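Long-range contact in acyl-coenzyme A oxidase acox-1.2 (Caenorhabditis elegans, PDB 5K3J), which catalyses the FAD-dependent desaturation of ascaroside-CoA side chains, the first step of peroxisomal beta-oxidation in pheromone biosynthesis: residues A[496-501]-A[521-526]. Sequence-based numbering, arbitrary orientation.
Sequences WKATEK and VELTRA. With ATP (adenosine-5'-triphosphate), chain D.
Glu522 serves two helices at once, with its chain folded at chi2 (-61°): its CB meets the neighbouring helix, while its carboxylate is divided, OE2 going to Arg525 on its own helix and OE1 accepting a hydrogen bond from Gln494 of the facing helix 481-507. Ala498 CB lies 3.8 Å from Glu522 CB, and the same methyl touches Leu523 CD2 at 4.0 Å. Lys501, extended beyond CG, crosses the glutamate at about a right angle, Lys501 NZ lying 4.1 Å from Glu522 CG; Lys497, bent at chi2 and chi4, crosses it obliquely, its NZ in a salt bridge with Asp584 of the second subunit. Ala498 sits where the near-antiparallel helices 481-507 and 520-543 of the C-terminal acyl-CoA oxidase domain pass, their local axes 8.6 Å apart at 154°. Within 520-543, Glu522 OE2 forms a salt bridge with Arg525 NE at 3.5 Å. Tyr591 of the second subunit bonds to both Glu522 OE2 and Arg525 NH2, which, with the salt bridge, would help to hold the guanidinium's rotation. In the ATP site, shared between the subunits, the guanidinium edge of Arg525 meets the nucleotide in plane, Arg525 NH1 lying 3.1 Å from ATP O2G, while ATP O1A stands over one face. An alanine in place of Arg525 would probably weaken the hold on the triphosphate and remove the salt bridge that Glu522 OE2 makes.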
ATOM      1  N   TRP A 496     -12.496 -15.736 -24.872  1.00 71.29           N
ATOM      2  CA  TRP A 496     -13.676 -16.443 -25.352  1.00 74.74           C
ATOM      3  C   TRP A 496     -14.549 -16.903 -24.191  1.00 71.72           C
ATOM      4  O   TRP A 496     -15.769 -16.736 -24.209  1.00 70.90           O
ATOM      5  CB  TRP A 496     -13.269 -17.647 -26.203  1.00 76.16           C
ATOM      6  CG  TRP A 496     -12.875 -17.299 -27.596  1.00 73.65           C
ATOM      7  CD1 TRP A 496     -11.627 -16.964 -28.037  1.00 68.19           C
ATOM      8  CD2 TRP A 496     -13.731 -17.259 -28.742  1.00 71.97           C
ATOM      9  NE1 TRP A 496     -11.656 -16.715 -29.387  1.00 75.06           N
ATOM     10  CE2 TRP A 496     -12.936 -16.889 -29.844  1.00 74.98           C
ATOM     11  CE3 TRP A 496     -15.094 -17.499 -28.944  1.00 65.65           C
ATOM     12  CZ2 TRP A 496     -13.456 -16.753 -31.129  1.00 68.56           C
ATOM     13  CZ3 TRP A 496     -15.609 -17.364 -30.219  1.00 63.39           C
ATOM     14  CH2 TRP A 496     -14.792 -16.994 -31.296  1.00 65.23           C
ATOM     15  N   LYS A 497     -13.901 -17.478 -23.184  1.00 57.34           N
ATOM     16  CA  LYS A 497     -14.580 -18.036 -22.019  1.00 53.25           C
ATOM     17  C   LYS A 497     -15.458 -17.001 -21.322  1.00 49.36           C
ATOM     18  O   LYS A 497     -16.549 -17.320 -20.854  1.00 46.69           O
ATOM     19  CB  LYS A 497     -13.551 -18.600 -21.035  1.00 54.74           C
ATOM     20  CG  LYS A 497     -14.087 -19.628 -20.048  1.00 53.27           C
ATOM     21  CD  LYS A 497     -14.420 -19.010 -18.702  1.00 49.48           C
ATOM     22  CE  LYS A 497     -14.793 -20.089 -17.702  1.00 52.87           C
ATOM     23  NZ  LYS A 497     -13.677 -21.048 -17.459  1.00 53.05           N
ATOM     24  N   ALA A 498     -14.978 -15.763 -21.257  1.00 67.62           N
ATOM     25  CA  ALA A 498     -15.727 -14.697 -20.604  1.00 69.07           C
ATOM     26  C   ALA A 498     -16.786 -14.113 -21.536  1.00 62.66           C
ATOM     27  O   ALA A 498     -17.892 -13.783 -21.104  1.00 60.08           O
ATOM     28  CB  ALA A 498     -14.784 -13.605 -20.117  1.00 68.36           C
ATOM     29  N   THR A 499     -16.446 -13.994 -22.815  1.00 61.47           N
ATOM     30  CA  THR A 499     -17.364 -13.434 -23.800  1.00 63.19           C
ATOM     31  C   THR A 499     -18.620 -14.294 -23.939  1.00 62.72           C
ATOM     32  O   THR A 499     -19.738 -13.776 -23.939  1.00 61.89           O
ATOM     33  CB  THR A 499     -16.688 -13.282 -25.180  1.00 59.55           C
ATOM     34  OG1 THR A 499     -15.660 -12.286 -25.105  1.00 59.98           O
ATOM     35  CG2 THR A 499     -17.707 -12.868 -26.234  1.00 57.77           C
ATOM     36  N   GLU A 500     -18.431 -15.607 -24.033  1.00 95.41           N
ATOM     37  CA  GLU A 500     -19.539 -16.535 -24.239  1.00100.65           C
ATOM     38  C   GLU A 500     -20.438 -16.634 -23.010  1.00 98.26           C
ATOM     39  O   GLU A 500     -21.624 -16.945 -23.127  1.00 99.27           O
ATOM     40  CB  GLU A 500     -19.008 -17.919 -24.613  1.00107.48           C
ATOM     41  CG  GLU A 500     -20.011 -18.792 -25.343  1.00112.15           C
ATOM     42  CD  GLU A 500     -19.474 -19.311 -26.661  1.00111.63           C
ATOM     43  OE1 GLU A 500     -18.250 -19.209 -26.891  1.00101.21           O
ATOM     44  OE2 GLU A 500     -20.277 -19.818 -27.472  1.00105.31           O
ATOM     45  N   LYS A 501     -19.870 -16.382 -21.834  1.00 75.54           N
ATOM     46  CA  LYS A 501     -20.659 -16.357 -20.609  1.00 71.77           C
ATOM     47  C   LYS A 501     -21.547 -15.124 -20.617  1.00 68.04           C
ATOM     48  O   LYS A 501     -22.734 -15.199 -20.298  1.00 70.47           O
ATOM     49  CB  LYS A 501     -19.767 -16.365 -19.368  1.00 72.31           C
ATOM     50  CG  LYS A 501     -20.523 -16.150 -18.062  1.00 74.72           C
ATOM     51  CD  LYS A 501     -19.630 -16.380 -16.852  1.00 77.18           C
ATOM     52  CE  LYS A 501     -20.314 -15.948 -15.561  1.00 76.46           C
ATOM     53  NZ  LYS A 501     -19.485 -16.229 -14.353  1.00 72.44           N
ATOM     54  N   VAL A 521     -16.383  -9.753 -13.597  1.00 54.88           N
ATOM     55  CA  VAL A 521     -15.123 -10.221 -13.022  1.00 58.41           C
ATOM     56  C   VAL A 521     -14.328 -11.059 -14.021  1.00 58.41           C
ATOM     57  O   VAL A 521     -13.122 -10.867 -14.171  1.00 57.69           O
ATOM     58  CB  VAL A 521     -15.349 -11.041 -11.740  1.00 59.90           C
ATOM     59  CG1 VAL A 521     -14.016 -11.513 -11.176  1.00 60.71           C
ATOM     60  CG2 VAL A 521     -16.082 -10.209 -10.706  1.00 60.16           C
ATOM     61  N   GLU A 522     -15.006 -11.983 -14.698  1.00 67.86           N
ATOM     62  CA  GLU A 522     -14.375 -12.806 -15.728  1.00 62.77           C
ATOM     63  C   GLU A 522     -13.759 -11.941 -16.817  1.00 58.62           C
ATOM     64  O   GLU A 522     -12.656 -12.211 -17.296  1.00 56.54           O
ATOM     65  CB  GLU A 522     -15.386 -13.771 -16.347  1.00 64.43           C
ATOM     66  CG  GLU A 522     -15.809 -14.895 -15.421  1.00 63.86           C
ATOM     67  CD  GLU A 522     -14.643 -15.769 -15.007  1.00 63.49           C
ATOM     68  OE1 GLU A 522     -13.808 -16.099 -15.876  1.00 57.56           O
ATOM     69  OE2 GLU A 522     -14.560 -16.121 -13.814  1.00 68.74           O
ATOM     70  N   LEU A 523     -14.486 -10.894 -17.196  1.00 34.32           N
ATOM     71  CA  LEU A 523     -14.051  -9.968 -18.232  1.00 33.81           C
ATOM     72  C   LEU A 523     -12.781  -9.222 -17.848  1.00 34.29           C
ATOM     73  O   LEU A 523     -11.956  -8.904 -18.703  1.00 38.50           O
ATOM     74  CB  LEU A 523     -15.168  -8.970 -18.534  1.00 33.41           C
ATOM     75  CG  LEU A 523     -16.440  -9.559 -19.141  1.00 34.27           C
ATOM     76  CD1 LEU A 523     -17.576  -8.571 -19.018  1.00 34.94           C
ATOM     77  CD2 LEU A 523     -16.200  -9.921 -20.590  1.00 36.12           C
ATOM     78  N   THR A 524     -12.629  -8.935 -16.560  1.00 41.79           N
ATOM     79  CA  THR A 524     -11.429  -8.258 -16.084  1.00 43.66           C
ATOM     80  C   THR A 524     -10.258  -9.229 -15.995  1.00 42.24           C
ATOM     81  O   THR A 524      -9.102  -8.829 -16.120  1.00 39.55           O
ATOM     82  CB  THR A 524     -11.636  -7.604 -14.706  1.00 44.87           C
ATOM     83  OG1 THR A 524     -12.044  -8.599 -13.759  1.00 50.61           O
ATOM     84  CG2 THR A 524     -12.692  -6.514 -14.780  1.00 44.52           C
ATOM     85  N   ARG A 525     -10.558 -10.504 -15.770  1.00 50.61           N
ATOM     86  CA  ARG A 525      -9.525 -11.529 -15.787  1.00 51.92           C
ATOM     87  C   ARG A 525      -8.975 -11.643 -17.200  1.00 48.70           C
ATOM     88  O   ARG A 525      -7.778 -11.850 -17.404  1.00 48.34           O
ATOM     89  CB  ARG A 525     -10.073 -12.878 -15.321  1.00 56.17           C
ATOM     90  CG  ARG A 525     -10.715 -12.849 -13.946  1.00 55.51           C
ATOM     91  CD  ARG A 525     -11.268 -14.216 -13.578  1.00 56.32           C
ATOM     92  NE  ARG A 525     -12.030 -14.191 -12.331  1.00 54.27           N
ATOM     93  CZ  ARG A 525     -11.487 -14.256 -11.120  1.00 49.14           C
ATOM     94  NH1 ARG A 525     -10.171 -14.345 -10.982  1.00 46.36           N
ATOM     95  NH2 ARG A 525     -12.262 -14.229 -10.043  1.00 54.51           N
ATOM     96  N   ALA A 526      -9.871 -11.497 -18.172  1.00 40.28           N
ATOM     97  CA  ALA A 526      -9.506 -11.523 -19.581  1.00 46.26           C
ATOM     98  C   ALA A 526      -8.593 -10.356 -19.933  1.00 51.32           C
ATOM     99  O   ALA A 526      -7.559 -10.540 -20.580  1.00 66.36           O
ATOM    100  CB  ALA A 526     -10.754 -11.498 -20.452  1.00 44.23           C
TER
HETATM  101  PG  ATP D 702      -6.335 -13.642 -11.471  1.00 59.59           P
HETATM  102  O1G ATP D 702      -7.003 -13.769 -12.819  1.00 56.67           O
HETATM  103  O2G ATP D 702      -7.091 -14.309 -10.344  1.00 57.30           O
HETATM  104  O3G ATP D 702      -4.851 -13.920 -11.483  1.00 55.49           O
HETATM  105  PB  ATP D 702      -6.083 -11.498  -9.683  1.00 62.02           P
HETATM  106  O1B ATP D 702      -4.858 -10.618  -9.793  1.00 53.05           O
HETATM  107  O2B ATP D 702      -6.105 -12.635  -8.689  1.00 59.57           O
HETATM  108  O3B ATP D 702      -6.440 -12.064 -11.148  1.00 62.15           O
HETATM  109  PA  ATP D 702      -8.732 -11.179  -8.903  1.00 50.60           P
HETATM  110  O1A ATP D 702      -9.807 -10.900  -9.928  1.00 43.74           O
HETATM  111  O2A ATP D 702      -8.456 -12.599  -8.467  1.00 45.88           O
HETATM  112  O3A ATP D 702      -7.350 -10.542  -9.425  1.00 51.54           O
HETATM  113  O5' ATP D 702      -9.027 -10.295  -7.593  1.00 52.01           O
HETATM  114  C5' ATP D 702      -8.076 -10.236  -6.530  1.00 44.70           C
HETATM  115  C4' ATP D 702      -8.077  -8.805  -6.022  1.00 44.88           C
HETATM  116  O4' ATP D 702      -7.110  -8.014  -6.722  1.00 43.77           O
HETATM  117  C3' ATP D 702      -9.444  -8.186  -6.257  1.00 44.37           C
HETATM  118  O3' ATP D 702      -9.965  -7.689  -5.023  1.00 41.39           O
HETATM  119  C2' ATP D 702      -9.203  -7.050  -7.227  1.00 43.42           C
HETATM  120  O2' ATP D 702      -9.954  -5.887  -6.875  1.00 47.76           O
HETATM  121  C1' ATP D 702      -7.707  -6.785  -7.143  1.00 42.22           C
HETATM  122  N9  ATP D 702      -7.145  -6.361  -8.450  1.00 46.01           N
HETATM  123  C8  ATP D 702      -6.849  -7.175  -9.478  1.00 45.83           C
HETATM  124  N7  ATP D 702      -6.346  -6.484 -10.530  1.00 48.05           N
HETATM  125  C5  ATP D 702      -6.310  -5.187 -10.178  1.00 42.58           C
HETATM  126  C6  ATP D 702      -5.892  -3.919 -10.820  1.00 41.20           C
HETATM  127  N6  ATP D 702      -5.395  -3.896 -12.083  1.00 43.15           N
HETATM  128  N1  ATP D 702      -6.020  -2.785 -10.096  1.00 40.06           N
HETATM  129  C2  ATP D 702      -6.510  -2.793  -8.841  1.00 41.86           C
HETATM  130  N3  ATP D 702      -6.910  -3.904  -8.201  1.00 41.09           N
HETATM  131  C4  ATP D 702      -6.835  -5.111  -8.805  1.00 44.78           C